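Local coordinates for protein 4-hydroxybenzoyl-CoA thioesterase (PDB 6FDG) that is identified as a DHNA-CoA thioesterase of the vitamin K2 pathway and probably hydrolyses acyl-CoA thioesters, as hotdog-fold relatives do, at residues 24-29 with 92-97; 28-33 with 105-110; 36-41 with 127-132; 78-83 with 131-136. All coordinates share one frame; numbering follows the deposited sequence.

Contact 1: 24-29 with 92-97; sequences GNYATW and YEIFNE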
loop_
_atom_site.group_PDB
_atom_site.type_symbol
_atom_site.label_atom_id
_atom_site.label_comp_id
_atom_site.label_asym_id
_atom_site.label_seq_id
_atom_site.Cartn_x
_atom_site.Cartn_y
_atom_site.Cartn_z
ATOM N N GLY A 24 -8.017 3.918 -3.939
ATOM C CA GLY A 24 -7.096 4.542 -2.968
ATOM C C GLY A 24 -5.729 4.741 -3.473
ATOM O O GLY A 24 -4.973 5.484 -2.781
ATOM N N ASN A 25 -5.296 4.190 -4.573
ATOM C CA ASN A 25 -3.929 4.314 -5.105
ATOM C C ASN A 25 -3.766 5.540 -5.926
ATOM O O ASN A 25 -2.611 5.943 -6.224
ATOM C CB ASN A 25 -3.522 3.055 -5.911
ATOM C CG ASN A 25 -3.418 1.865 -5.075
ATOM O OD1 ASN A 25 -3.096 1.932 -3.890
ATOM N ND2 ASN A 25 -3.632 0.671 -5.674
ATOM N N TYR A 26 -4.832 6.234 -6.270
ATOM C CA TYR A 26 -4.682 7.385 -7.148
ATOM C C TYR A 26 -3.984 8.523 -6.447
ATOM O O TYR A 26 -3.280 9.284 -7.106
ATOM C CB TYR A 26 -6.060 7.817 -7.661
ATOM C CG TYR A 26 -6.643 6.927 -8.758
ATOM C CD1 TYR A 26 -7.057 5.608 -8.584
ATOM C CD2 TYR A 26 -6.726 7.443 -10.010
ATOM C CE1 TYR A 26 -7.623 4.853 -9.575
ATOM C CE2 TYR A 26 -7.364 6.661 -11.036
ATOM C CZ TYR A 26 -7.763 5.422 -10.765
ATOM O OH TYR A 26 -8.404 4.694 -11.818
ATOM N N ALA A 27 -4.103 8.658 -5.121
ATOM C CA ALA A 27 -3.330 9.678 -4.426
ATOM C C ALA A 27 -1.846 9.505 -4.651
ATOM O O ALA A 27 -1.136 10.535 -4.786
ATOM C CB ALA A 27 -3.689 9.699 -2.985
ATOM N N THR A 28 -1.348 8.273 -4.718
ATOM C CA THR A 28 0.059 8.039 -4.983
ATOM C C THR A 28 0.436 8.514 -6.367
ATOM O O THR A 28 1.519 9.110 -6.559
ATOM C CB THR A 28 0.462 6.579 -4.743
ATOM O OG1 THR A 28 0.158 6.283 -3.385
ATOM C CG2 THR A 28 1.833 6.291 -5.073
ATOM N N TRP A 29 -0.431 8.290 -7.339
ATOM C CA TRP A 29 -0.140 8.765 -8.689
ATOM C C TRP A 29 -0.180 10.278 -8.764
ATOM O O TRP A 29 0.703 10.860 -9.428
ATOM C CB TRP A 29 -1.162 8.210 -9.691
ATOM C CG TRP A 29 -1.001 6.719 -9.934
ATOM C CD1 TRP A 29 -0.186 5.867 -9.336
ATOM C CD2 TRP A 29 -1.750 5.949 -10.898
ATOM N NE1 TRP A 29 -0.316 4.557 -9.842
ATOM C CE2 TRP A 29 -1.283 4.647 -10.822
ATOM C CE3 TRP A 29 -2.759 6.259 -11.789
ATOM C CZ2 TRP A 29 -1.714 3.604 -11.665
ATOM C CZ3 TRP A 29 -3.236 5.238 -12.625
ATOM C CH2 TRP A 29 -2.686 3.942 -12.537
ATOM N N TYR A 92 -5.306 17.915 -11.353
ATOM C CA TYR A 92 -4.825 16.829 -12.178
ATOM C C TYR A 92 -5.874 16.292 -13.126
ATOM O O TYR A 92 -7.093 16.292 -12.840
ATOM C CB TYR A 92 -4.467 15.592 -11.328
ATOM C CG TYR A 92 -3.558 15.956 -10.147
ATOM C CD1 TYR A 92 -4.157 16.336 -8.919
ATOM C CD2 TYR A 92 -2.208 15.854 -10.216
ATOM C CE1 TYR A 92 -3.369 16.728 -7.834
ATOM C CE2 TYR A 92 -1.399 16.206 -9.098
ATOM C CZ TYR A 92 -2.005 16.575 -7.920
ATOM O OH TYR A 92 -1.191 16.885 -6.783
ATOM N N GLU A 93 -5.395 15.798 -14.245
ATOM C CA GLU A 93 -6.231 14.981 -15.206
ATOM C C GLU A 93 -5.430 13.768 -15.542
ATOM O O GLU A 93 -4.240 13.866 -15.847
ATOM C CB GLU A 93 -6.525 15.782 -16.511
ATOM C CG GLU A 93 -7.426 16.929 -16.305
ATOM C CD GLU A 93 -7.641 17.836 -17.543
ATOM O OE1 GLU A 93 -6.806 17.793 -18.420
ATOM O OE2 GLU A 93 -8.577 18.614 -17.415
ATOM N N ILE A 94 -6.061 12.589 -15.546
ATOM C CA ILE A 94 -5.400 11.360 -15.944
ATOM C C ILE A 94 -6.033 10.821 -17.238
ATOM O O ILE A 94 -7.278 10.690 -17.317
ATOM C CB ILE A 94 -5.501 10.252 -14.922
ATOM C CG1 ILE A 94 -4.938 10.740 -13.547
ATOM C CG2 ILE A 94 -4.804 9.008 -15.403
ATOM C CD1 ILE A 94 -4.979 9.685 -12.485
ATOM N N PHE A 95 -5.180 10.645 -18.248
ATOM C CA PHE A 95 -5.620 10.054 -19.549
ATOM C C PHE A 95 -5.116 8.687 -19.614
ATOM O O PHE A 95 -3.971 8.313 -19.326
ATOM C CB PHE A 95 -5.058 10.961 -20.667
ATOM C CG PHE A 95 -5.555 12.372 -20.635
ATOM C CD1 PHE A 95 -6.759 12.766 -21.284
ATOM C CD2 PHE A 95 -4.863 13.358 -19.909
ATOM C CE1 PHE A 95 -7.282 14.064 -21.198
ATOM C CE2 PHE A 95 -5.385 14.654 -19.843
ATOM C CZ PHE A 95 -6.562 15.018 -20.464
ATOM N N ASN A 96 -6.013 7.811 -20.159
ATOM C CA ASN A 96 -5.648 6.439 -20.404
ATOM C C ASN A 96 -4.871 6.297 -21.714
ATOM O O ASN A 96 -4.671 7.234 -22.423
ATOM C CB ASN A 96 -6.846 5.523 -20.190
ATOM C CG ASN A 96 -7.855 5.518 -21.338
ATOM O OD1 ASN A 96 -7.583 6.169 -22.366
ATOM N ND2 ASN A 96 -9.034 5.051 -21.064
ATOM N N GLU A 97 -4.543 5.028 -22.056
ATOM C CA GLU A 97 -3.696 4.744 -23.236
ATOM C C GLU A 97 -4.424 5.082 -24.561
ATOM O O GLU A 97 -3.818 5.442 -25.638
ATOM C CB GLU A 97 -3.363 3.223 -23.178
ATOM C CG GLU A 97 -1.942 2.974 -23.176
ATOM C CD GLU A 97 -1.642 1.497 -23.149
ATOM O OE1 GLU A 97 -1.687 0.823 -24.203
ATOM O OE2 GLU A 97 -1.309 0.995 -22.076
#
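Tyr26 and Trp29, in the first turns of the long helix of the hotdog fold, meet Ile94 of the curved sheet that this helix, 26-41, packs on. One methyl carries the contact: CD1 of Ile94 lies 3.8 Å from Tyr26 CD2 and 4.1 Å from Trp29 CE3. The two aromatic residues stand about one helical turn apart and receive the methyl differently. It comes obliquely to the phenol ring, whereas at the indole it sits beside the benzo edge, close to the ring plane. The CB of Ile94 points toward the helix, and the anti chi2 of -179° keeps CG1 to CD1 extended in that direction. The nearest CA pair, Trp29 and Ile94, is still 9.3 Å apart, so side chains alone bridge the gap, and the two segments bury just 120 Å² between them. No hydrogen bond crosses. The indole NE1 is instead bonded to Glu14 OE2. All three touching residues are buried. Around them, Tyr64 meets the Tyr26 ring edge-to-face, Val74 touches Trp29, and Thr103 touches both Tyr26 and Ile94, so that partners on strands 57-64, 73-83 and 101-113 lie around the contact with Ile94 of strand 88-95.

Contact 2: 28-33 with 105-110; sequences TWFEVA and GSTELI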
loop_
_atom_site.group_PDB
_atom_site.type_symbol
_atom_site.label_atom_id
_atom_site.label_comp_id
_atom_site.label_asym_id
_atom_site.label_seq_id
_atom_site.Cartn_x
_atom_site.Cartn_y
_atom_site.Cartn_z
ATOM N N THR A 28 -1.348 8.273 -4.718
ATOM C CA THR A 28 0.059 8.039 -4.983
ATOM C C THR A 28 0.436 8.514 -6.367
ATOM O O THR A 28 1.519 9.110 -6.559
ATOM C CB THR A 28 0.462 6.579 -4.743
ATOM O OG1 THR A 28 0.158 6.283 -3.385
ATOM C CG2 THR A 28 1.833 6.291 -5.073
ATOM N N TRP A 29 -0.431 8.290 -7.339
ATOM C CA TRP A 29 -0.140 8.765 -8.689
ATOM C C TRP A 29 -0.180 10.278 -8.764
ATOM O O TRP A 29 0.703 10.860 -9.428
ATOM C CB TRP A 29 -1.162 8.210 -9.691
ATOM C CG TRP A 29 -1.001 6.719 -9.934
ATOM C CD1 TRP A 29 -0.186 5.867 -9.336
ATOM C CD2 TRP A 29 -1.750 5.949 -10.898
ATOM N NE1 TRP A 29 -0.316 4.557 -9.842
ATOM C CE2 TRP A 29 -1.283 4.647 -10.822
ATOM C CE3 TRP A 29 -2.759 6.259 -11.789
ATOM C CZ2 TRP A 29 -1.714 3.604 -11.665
ATOM C CZ3 TRP A 29 -3.236 5.238 -12.625
ATOM C CH2 TRP A 29 -2.686 3.942 -12.537
ATOM N N PHE A 30 -1.075 10.937 -8.025
ATOM C CA PHE A 30 -1.060 12.423 -7.966
ATOM C C PHE A 30 0.243 12.858 -7.341
ATOM O O PHE A 30 0.797 13.889 -7.792
ATOM C CB PHE A 30 -2.214 12.963 -7.188
ATOM C CG PHE A 30 -3.578 12.821 -7.830
ATOM C CD1 PHE A 30 -3.817 12.427 -9.127
ATOM C CD2 PHE A 30 -4.689 13.226 -7.074
ATOM C CE1 PHE A 30 -5.122 12.360 -9.661
ATOM C CE2 PHE A 30 -5.969 13.218 -7.597
ATOM C CZ PHE A 30 -6.158 12.759 -8.905
ATOM N N GLU A 31 0.764 12.171 -6.308
ATOM C CA GLU A 31 2.052 12.544 -5.720
ATOM C C GLU A 31 3.170 12.442 -6.712
ATOM O O GLU A 31 4.013 13.368 -6.806
ATOM C CB GLU A 31 2.286 11.657 -4.512
ATOM C CG GLU A 31 3.687 11.770 -3.953
ATOM C CD GLU A 31 3.938 10.616 -2.962
ATOM O OE1 GLU A 31 4.663 9.598 -3.355
ATOM O OE2 GLU A 31 3.550 10.773 -1.765
ATOM N N VAL A 32 3.253 11.329 -7.440
ATOM C CA VAL A 32 4.286 11.162 -8.441
ATOM C C VAL A 32 4.215 12.318 -9.451
ATOM O O VAL A 32 5.235 12.923 -9.808
ATOM C CB VAL A 32 4.144 9.789 -9.133
ATOM C CG1 VAL A 32 5.047 9.661 -10.404
ATOM C CG2 VAL A 32 4.482 8.702 -8.171
ATOM N N ALA A 33 3.062 12.653 -9.901
ATOM C CA ALA A 33 2.858 13.743 -10.858
ATOM C C ALA A 33 3.217 15.075 -10.315
ATOM O O ALA A 33 3.908 15.870 -11.009
ATOM C CB ALA A 33 1.443 13.663 -11.416
ATOM N N GLY A 105 -8.826 15.434 -10.429
ATOM C CA GLY A 105 -8.803 15.571 -8.945
ATOM C C GLY A 105 -7.991 16.743 -8.566
ATOM O O GLY A 105 -7.546 17.588 -9.448
ATOM N N SER A 106 -7.760 16.918 -7.278
ATOM C CA SER A 106 -7.012 18.020 -6.751
ATOM C C SER A 106 -6.412 17.668 -5.425
ATOM O O SER A 106 -6.883 16.758 -4.703
ATOM C CB SER A 106 -7.840 19.275 -6.596
ATOM O OG SER A 106 -8.926 19.104 -5.726
ATOM N N THR A 107 -5.334 18.332 -5.052
ATOM C CA THR A 107 -4.704 18.262 -3.733
ATOM C C THR A 107 -4.325 19.619 -3.223
ATOM O O THR A 107 -3.602 20.382 -3.986
ATOM C CB THR A 107 -3.464 17.409 -3.695
ATOM O OG1 THR A 107 -2.497 17.942 -4.654
ATOM C CG2 THR A 107 -3.721 15.917 -4.000
ATOM N N GLU A 108 -4.682 19.969 -1.996
ATOM C CA GLU A 108 -4.142 21.183 -1.317
ATOM C C GLU A 108 -2.971 20.750 -0.526
ATOM O O GLU A 108 -2.990 19.740 0.203
ATOM C CB GLU A 108 -5.249 21.758 -0.465
ATOM C CG GLU A 108 -4.764 23.075 0.276
ATOM C CD GLU A 108 -5.862 23.534 1.186
ATOM O OE1 GLU A 108 -6.225 22.744 2.079
ATOM O OE2 GLU A 108 -6.324 24.647 1.031
ATOM N N LEU A 109 -1.880 21.558 -0.582
ATOM C CA LEU A 109 -0.584 21.324 0.072
ATOM C C LEU A 109 -0.269 22.567 0.914
ATOM O O LEU A 109 -0.547 23.698 0.464
ATOM C CB LEU A 109 0.541 21.094 -0.869
ATOM C CG LEU A 109 0.709 19.806 -1.618
ATOM C CD1 LEU A 109 1.280 18.819 -0.736
ATOM C CD2 LEU A 109 -0.482 19.267 -2.331
ATOM N N ILE A 110 0.321 22.357 2.041
ATOM C CA ILE A 110 0.909 23.427 2.928
ATOM C C ILE A 110 2.358 23.040 3.126
ATOM O O ILE A 110 2.798 21.949 2.828
ATOM C CB ILE A 110 0.136 23.653 4.253
ATOM C CG1 ILE A 110 0.154 22.383 5.118
ATOM C CG2 ILE A 110 -1.253 24.071 3.941
ATOM C CD1 ILE A 110 -0.372 22.466 6.535
#
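Phe30 meets the strand 105-109 through van der Waals packing, and no hydrogen bond passes between the two segments. Two kinds of surface receive its ring. The first is bare backbone: Phe30 CZ is 3.9 Å from Gly105 CA, and Phe30 CE2 is 4.1 Å from the amide Ser106 N. The ring thus rests directly on the main chain at Gly105, a residue with no side chain. The second is a methyl, Thr107 CG2, which lies 4.2 Å from Phe30 CD2. All three groups approach obliquely to the ring. The chi1 of Thr107, 58°, sets CG2 beside its own backbone N, while OG1 is hydrogen-bonded to Tyr92 OH. Phe30 and Thr107 form the closest CA pair, 8.1 Å apart, and the axes of helix 28-33 and strand 105-109 approach to 9.9 Å at an angle of -67°, so the helix runs well askew of the strand. Strand 88-95 adds the flanking surface: Tyr92 stacks on the Phe30 ring and Ile94 touches it too. On another side of helix 26-41, Val32 and Ala33 pack on strand 2-9, while Glu31 OE1 accepts a hydrogen bond from the backbone N of Ala13 of a neighbouring subunit.

Contact 3: 36-41 with 127-132; sequences DYISKL and PDWHEA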
loop_
_atom_site.group_PDB
_atom_site.type_symbol
_atom_site.label_atom_id
_atom_site.label_comp_id
_atom_site.label_asym_id
_atom_site.label_seq_id
_atom_site.Cartn_x
_atom_site.Cartn_y
_atom_site.Cartn_z
ATOM N N ASP A 36 6.862 15.440 -10.074
ATOM C CA ASP A 36 7.441 15.616 -11.410
ATOM C C ASP A 36 7.224 17.054 -11.811
ATOM O O ASP A 36 8.123 17.689 -12.440
ATOM C CB ASP A 36 6.720 14.659 -12.394
ATOM C CG ASP A 36 7.333 14.629 -13.783
ATOM O OD1 ASP A 36 8.579 14.595 -13.892
ATOM O OD2 ASP A 36 6.507 14.656 -14.727
ATOM N N TYR A 37 6.076 17.696 -11.568
ATOM C CA TYR A 37 5.810 19.119 -11.847
ATOM C C TYR A 37 6.902 19.931 -11.162
ATOM O O TYR A 37 7.527 20.831 -11.760
ATOM C CB TYR A 37 4.405 19.523 -11.414
ATOM C CG TYR A 37 4.092 20.949 -11.556
ATOM C CD1 TYR A 37 4.459 21.887 -10.581
ATOM C CD2 TYR A 37 3.386 21.440 -12.676
ATOM C CE1 TYR A 37 4.162 23.223 -10.689
ATOM C CE2 TYR A 37 3.056 22.779 -12.811
ATOM C CZ TYR A 37 3.449 23.682 -11.843
ATOM O OH TYR A 37 3.113 25.054 -11.990
ATOM N N ILE A 38 7.111 19.725 -9.870
ATOM C CA ILE A 38 8.060 20.528 -9.135
ATOM C C ILE A 38 9.447 20.336 -9.751
ATOM O O ILE A 38 10.201 21.389 -9.823
ATOM C CB ILE A 38 7.969 20.057 -7.636
ATOM C CG1 ILE A 38 6.640 20.445 -7.016
ATOM C CG2 ILE A 38 9.220 20.566 -6.836
ATOM C CD1 ILE A 38 6.417 19.838 -5.636
ATOM N N SER A 39 9.849 19.152 -10.021
ATOM C CA SER A 39 11.166 18.982 -10.650
ATOM C C SER A 39 11.296 19.741 -11.956
ATOM O O SER A 39 12.259 20.454 -12.303
ATOM C CB SER A 39 11.429 17.514 -10.800
ATOM O OG SER A 39 12.688 17.130 -11.270
ATOM N N LYS A 40 10.307 19.618 -12.801
ATOM C CA LYS A 40 10.324 20.308 -14.114
ATOM C C LYS A 40 10.331 21.756 -13.961
ATOM O O LYS A 40 10.913 22.497 -14.851
ATOM C CB LYS A 40 9.173 19.752 -14.972
ATOM C CG LYS A 40 9.427 18.366 -15.457
ATOM C CD LYS A 40 8.244 17.612 -16.057
ATOM C CE LYS A 40 8.615 16.413 -16.764
ATOM N NZ LYS A 40 7.432 15.656 -17.221
ATOM N N LEU A 41 9.789 22.364 -12.950
ATOM C CA LEU A 41 9.780 23.779 -12.726
ATOM C C LEU A 41 11.170 24.174 -12.240
ATOM O O LEU A 41 11.433 25.388 -12.371
ATOM C CB LEU A 41 8.683 24.186 -11.712
ATOM C CG LEU A 41 8.292 25.576 -11.656
ATOM C CD1 LEU A 41 7.770 26.096 -13.011
ATOM C CD2 LEU A 41 7.311 25.728 -10.480
ATOM N N PRO A 127 12.614 31.530 -0.996
ATOM C CA PRO A 127 12.227 32.674 -1.866
ATOM C C PRO A 127 12.308 32.283 -3.362
ATOM O O PRO A 127 11.487 32.904 -4.073
ATOM C CB PRO A 127 13.237 33.834 -1.489
ATOM C CG PRO A 127 14.250 33.119 -0.616
ATOM C CD PRO A 127 13.711 31.839 -0.045
ATOM N N ASP A 128 13.210 31.452 -3.777
ATOM C CA ASP A 128 13.344 31.054 -5.162
ATOM C C ASP A 128 12.079 30.255 -5.589
ATOM O O ASP A 128 11.604 30.440 -6.777
ATOM C CB ASP A 128 14.550 30.161 -5.361
ATOM C CG ASP A 128 14.789 29.052 -4.225
ATOM O OD1 ASP A 128 14.415 29.155 -2.984
ATOM O OD2 ASP A 128 15.450 28.041 -4.611
ATOM N N TRP A 129 11.573 29.348 -4.742
ATOM C CA TRP A 129 10.309 28.623 -5.101
ATOM C C TRP A 129 9.217 29.633 -5.157
ATOM O O TRP A 129 8.373 29.614 -6.113
ATOM C CB TRP A 129 9.997 27.575 -4.025
ATOM C CG TRP A 129 10.836 26.421 -3.917
ATOM C CD1 TRP A 129 12.185 26.350 -3.681
ATOM C CD2 TRP A 129 10.380 25.034 -3.874
ATOM N NE1 TRP A 129 12.580 25.049 -3.495
ATOM C CE2 TRP A 129 11.499 24.238 -3.551
ATOM C CE3 TRP A 129 9.137 24.442 -4.043
ATOM C CZ2 TRP A 129 11.429 22.885 -3.460
ATOM C CZ3 TRP A 129 9.109 23.010 -3.892
ATOM C CH2 TRP A 129 10.255 22.328 -3.631
ATOM N N HIS A 130 9.022 30.558 -4.227
ATOM C CA HIS A 130 8.029 31.585 -4.299
ATOM C C HIS A 130 8.036 32.425 -5.556
ATOM O O HIS A 130 6.991 32.722 -6.136
ATOM C CB HIS A 130 8.106 32.533 -3.029
ATOM C CG HIS A 130 7.220 33.680 -3.116
ATOM N ND1 HIS A 130 5.894 33.616 -2.998
ATOM C CD2 HIS A 130 7.522 35.008 -3.337
ATOM C CE1 HIS A 130 5.356 34.834 -3.082
ATOM N NE2 HIS A 130 6.348 35.693 -3.300
ATOM N N GLU A 131 9.257 32.783 -5.970
ATOM C CA GLU A 131 9.305 33.667 -7.179
ATOM C C GLU A 131 8.757 32.830 -8.339
ATOM O O GLU A 131 8.028 33.444 -9.122
ATOM C CB GLU A 131 10.760 34.088 -7.395
ATOM C CG GLU A 131 11.096 34.699 -8.783
ATOM C CD GLU A 131 12.614 34.943 -8.964
ATOM O OE1 GLU A 131 13.442 34.020 -8.753
ATOM O OE2 GLU A 131 12.996 36.082 -9.308
ATOM N N ALA A 132 9.164 31.568 -8.446
ATOM C CA ALA A 132 8.730 30.703 -9.592
ATOM C C ALA A 132 7.216 30.446 -9.567
ATOM O O ALA A 132 6.516 30.685 -10.575
ATOM C CB ALA A 132 9.495 29.479 -9.646
#
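The indole of Trp129 meets the CG2 methyl of Ile38 obliquely, while at its edge, in the ring plane, lies OD1 of the preceding Asp128. The methyl is set against the outer end of the six-membered ring, with Trp129 CH2 and Trp129 CZ3 each 3.8 Å from Ile38 CG2. With chi1 at -68°, CG1 of Ile38 lies beside the backbone N and CG2 anti to it, and CG2 is the branch that meets the indole. A second, looser touch follows about one turn further along each helix, where Leu41 CD2 lies 4.4 Å from Ala132 CB. Leu41 and Ala132 also form the nearest CA pair, at 7.7 Å. Phe43 touches Ile38, Trp129 and Ala132, so it contacts members of both pairs. The salt bridge of Lys40 NZ to Asp36 OD2, 2.8 Å long, lies within helix 36-41. What joins helix 26-41 to helix 127-141 here is thus purely apolar, 140 Å² in all, and its hold rests on shape and exclusion of water, with no directional bond.

Contact 4: 78-83 with 131-136; sequences TWVEKY and EAYSKV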
loop_
_atom_site.group_PDB
_atom_site.type_symbol
_atom_site.label_atom_id
_atom_site.label_comp_id
_atom_site.label_asym_id
_atom_site.label_seq_id
_atom_site.Cartn_x
_atom_site.Cartn_y
_atom_site.Cartn_z
ATOM N N THR A 78 -0.708 17.877 -14.721
ATOM C CA THR A 78 -0.673 18.591 -13.439
ATOM C C THR A 78 -0.512 20.039 -13.604
ATOM O O THR A 78 0.385 20.423 -14.391
ATOM C CB THR A 78 0.461 18.049 -12.592
ATOM O OG1 THR A 78 0.389 16.661 -12.429
ATOM C CG2 THR A 78 0.445 18.692 -11.181
ATOM N N TRP A 79 -1.233 20.828 -12.880
ATOM C CA TRP A 79 -1.000 22.304 -12.873
ATOM C C TRP A 79 -1.394 22.844 -11.516
ATOM O O TRP A 79 -1.984 22.135 -10.656
ATOM C CB TRP A 79 -1.811 23.066 -13.949
ATOM C CG TRP A 79 -3.238 23.033 -13.843
ATOM C CD1 TRP A 79 -4.032 24.037 -13.340
ATOM C CD2 TRP A 79 -4.158 22.038 -14.319
ATOM N NE1 TRP A 79 -5.363 23.700 -13.435
ATOM C CE2 TRP A 79 -5.445 22.483 -14.033
ATOM C CE3 TRP A 79 -3.991 20.767 -14.922
ATOM C CZ2 TRP A 79 -6.615 21.740 -14.439
ATOM C CZ3 TRP A 79 -5.105 20.064 -15.208
ATOM C CH2 TRP A 79 -6.345 20.550 -14.976
ATOM N N VAL A 80 -0.915 24.032 -11.177
ATOM C CA VAL A 80 -1.232 24.715 -9.927
ATOM C C VAL A 80 -2.419 25.622 -10.169
ATOM O O VAL A 80 -2.313 26.686 -10.840
ATOM C CB VAL A 80 -0.010 25.445 -9.390
ATOM C CG1 VAL A 80 -0.464 26.210 -8.126
ATOM C CG2 VAL A 80 1.120 24.482 -9.113
ATOM N N GLU A 81 -3.606 25.277 -9.687
ATOM C CA GLU A 81 -4.813 26.081 -9.854
ATOM C C GLU A 81 -4.738 27.314 -9.042
ATOM O O GLU A 81 -5.228 28.380 -9.459
ATOM C CB GLU A 81 -6.011 25.226 -9.477
ATOM C CG GLU A 81 -7.365 25.889 -9.694
ATOM C CD GLU A 81 -7.671 26.261 -11.099
ATOM O OE1 GLU A 81 -7.110 25.693 -12.112
ATOM O OE2 GLU A 81 -8.672 27.048 -11.234
ATOM N N LYS A 82 -4.196 27.224 -7.821
ATOM C CA LYS A 82 -4.127 28.388 -6.927
ATOM C C LYS A 82 -2.821 28.320 -6.131
ATOM O O LYS A 82 -2.536 27.292 -5.492
ATOM C CB LYS A 82 -5.278 28.405 -5.933
ATOM C CG LYS A 82 -6.727 28.241 -6.500
ATOM C CD LYS A 82 -7.771 27.706 -5.506
ATOM C CE LYS A 82 -9.173 27.877 -6.106
ATOM N NZ LYS A 82 -10.119 28.487 -5.103
ATOM N N TYR A 83 -2.039 29.393 -6.109
ATOM C CA TYR A 83 -0.865 29.507 -5.290
ATOM C C TYR A 83 -0.993 30.619 -4.339
ATOM O O TYR A 83 -1.369 31.767 -4.752
ATOM C CB TYR A 83 0.384 29.719 -6.173
ATOM C CG TYR A 83 1.554 30.141 -5.349
ATOM C CD1 TYR A 83 2.183 29.214 -4.499
ATOM C CD2 TYR A 83 2.084 31.432 -5.340
ATOM C CE1 TYR A 83 3.212 29.581 -3.678
ATOM C CE2 TYR A 83 3.133 31.798 -4.506
ATOM C CZ TYR A 83 3.675 30.868 -3.679
ATOM O OH TYR A 83 4.720 31.127 -2.821
ATOM N N GLU A 131 9.257 32.783 -5.970
ATOM C CA GLU A 131 9.305 33.667 -7.179
ATOM C C GLU A 131 8.757 32.830 -8.339
ATOM O O GLU A 131 8.028 33.444 -9.122
ATOM C CB GLU A 131 10.760 34.088 -7.395
ATOM C CG GLU A 131 11.096 34.699 -8.783
ATOM C CD GLU A 131 12.614 34.943 -8.964
ATOM O OE1 GLU A 131 13.442 34.020 -8.753
ATOM O OE2 GLU A 131 12.996 36.082 -9.308
ATOM N N ALA A 132 9.164 31.568 -8.446
ATOM C CA ALA A 132 8.730 30.703 -9.592
ATOM C C ALA A 132 7.216 30.446 -9.567
ATOM O O ALA A 132 6.516 30.685 -10.575
ATOM C CB ALA A 132 9.495 29.479 -9.646
ATOM N N TYR A 133 6.696 30.157 -8.336
ATOM C CA TYR A 133 5.253 29.933 -8.264
ATOM C C TYR A 133 4.417 31.135 -8.529
ATOM O O TYR A 133 3.325 31.100 -9.054
ATOM C CB TYR A 133 4.890 29.244 -6.865
ATOM C CG TYR A 133 5.087 27.734 -6.848
ATOM C CD1 TYR A 133 6.280 27.136 -6.938
ATOM C CD2 TYR A 133 3.985 26.925 -6.760
ATOM C CE1 TYR A 133 6.448 25.756 -6.930
ATOM C CE2 TYR A 133 4.124 25.525 -6.721
ATOM C CZ TYR A 133 5.296 24.978 -6.882
ATOM O OH TYR A 133 5.487 23.580 -6.880
ATOM N N SER A 134 4.912 32.313 -8.081
ATOM C CA SER A 134 4.239 33.545 -8.260
ATOM C C SER A 134 4.271 33.927 -9.787
ATOM O O SER A 134 3.219 34.386 -10.265
ATOM C CB SER A 134 4.915 34.722 -7.492
ATOM O OG SER A 134 4.671 34.547 -6.107
ATOM N N LYS A 135 5.333 33.702 -10.430
ATOM C CA LYS A 135 5.426 33.944 -11.892
ATOM C C LYS A 135 4.431 33.051 -12.636
ATOM O O LYS A 135 3.672 33.517 -13.455
ATOM C CB LYS A 135 6.799 33.688 -12.390
ATOM C CG LYS A 135 7.032 33.726 -13.919
ATOM C CD LYS A 135 8.508 33.512 -14.289
ATOM C CE LYS A 135 8.767 33.598 -15.800
ATOM N NZ LYS A 135 8.121 34.832 -16.378
ATOM N N VAL A 136 4.425 31.734 -12.254
ATOM C CA VAL A 136 3.454 30.802 -12.863
ATOM C C VAL A 136 2.083 31.229 -12.646
ATOM O O VAL A 136 1.228 31.145 -13.528
ATOM C CB VAL A 136 3.792 29.329 -12.400
ATOM C CG1 VAL A 136 2.637 28.428 -12.794
ATOM C CG2 VAL A 136 5.072 28.843 -13.002
#
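Tyr133 can be followed outward from helix 131-136 to strand 88-95. Its CB sits over the face of the Tyr83 ring in a CH-pi contact, 3.5 Å from the centroid and 7° off the ring normal, nearly above the centre. Next, CG and CD2 continue above the same ring toward and past its CD1-CE1 side, with Tyr133 CD2 3.7 Å from Tyr83 CD1; the two ring planes are inclined at 48°. Farther out, Tyr133 CE2 meets Val80 CG2 at 4.0 Å. At the tip, OH is hydrogen-bonded to Tyr90 OH. The Tyr83 ring comes under this CB because its CG is anti to the backbone N, chi1 167°, and its CE2 also lies 3.5 Å from Ser134 OG, which is itself bonded to His130 O. The chemistry is therefore divided: apolar and CH-pi packing joins strand to helix directly, while hydrogen bonds of the tyrosine hydroxyls, Tyr133 to Tyr90 OH and Tyr83 to His130 ND1, give the polar tips partners and would limit movement of the rings.

In the fold
From the N terminus, helix 26-41 supplies the first side of three contacts in succession: its first turns meet strand 88-95 in contact 1, its next turns meet strand 101-113 in contact 2, and its end meets helix 127-141 in contact 3. Contacts 1 and 2 share Thr28 and Trp29 and reach neighbouring strands. Contact 3 closes an 85-residue loop that crosses theirs. Contact 4, from strand 73-83 to helix 127-141, closes the shortest loop, 47 residues; it crosses those of contacts 1 and 2 and ends on the same helix as contact 3, with centres 8 Å apart. The last helix, 127-141, is thereby tied to both the central helix and the sheet.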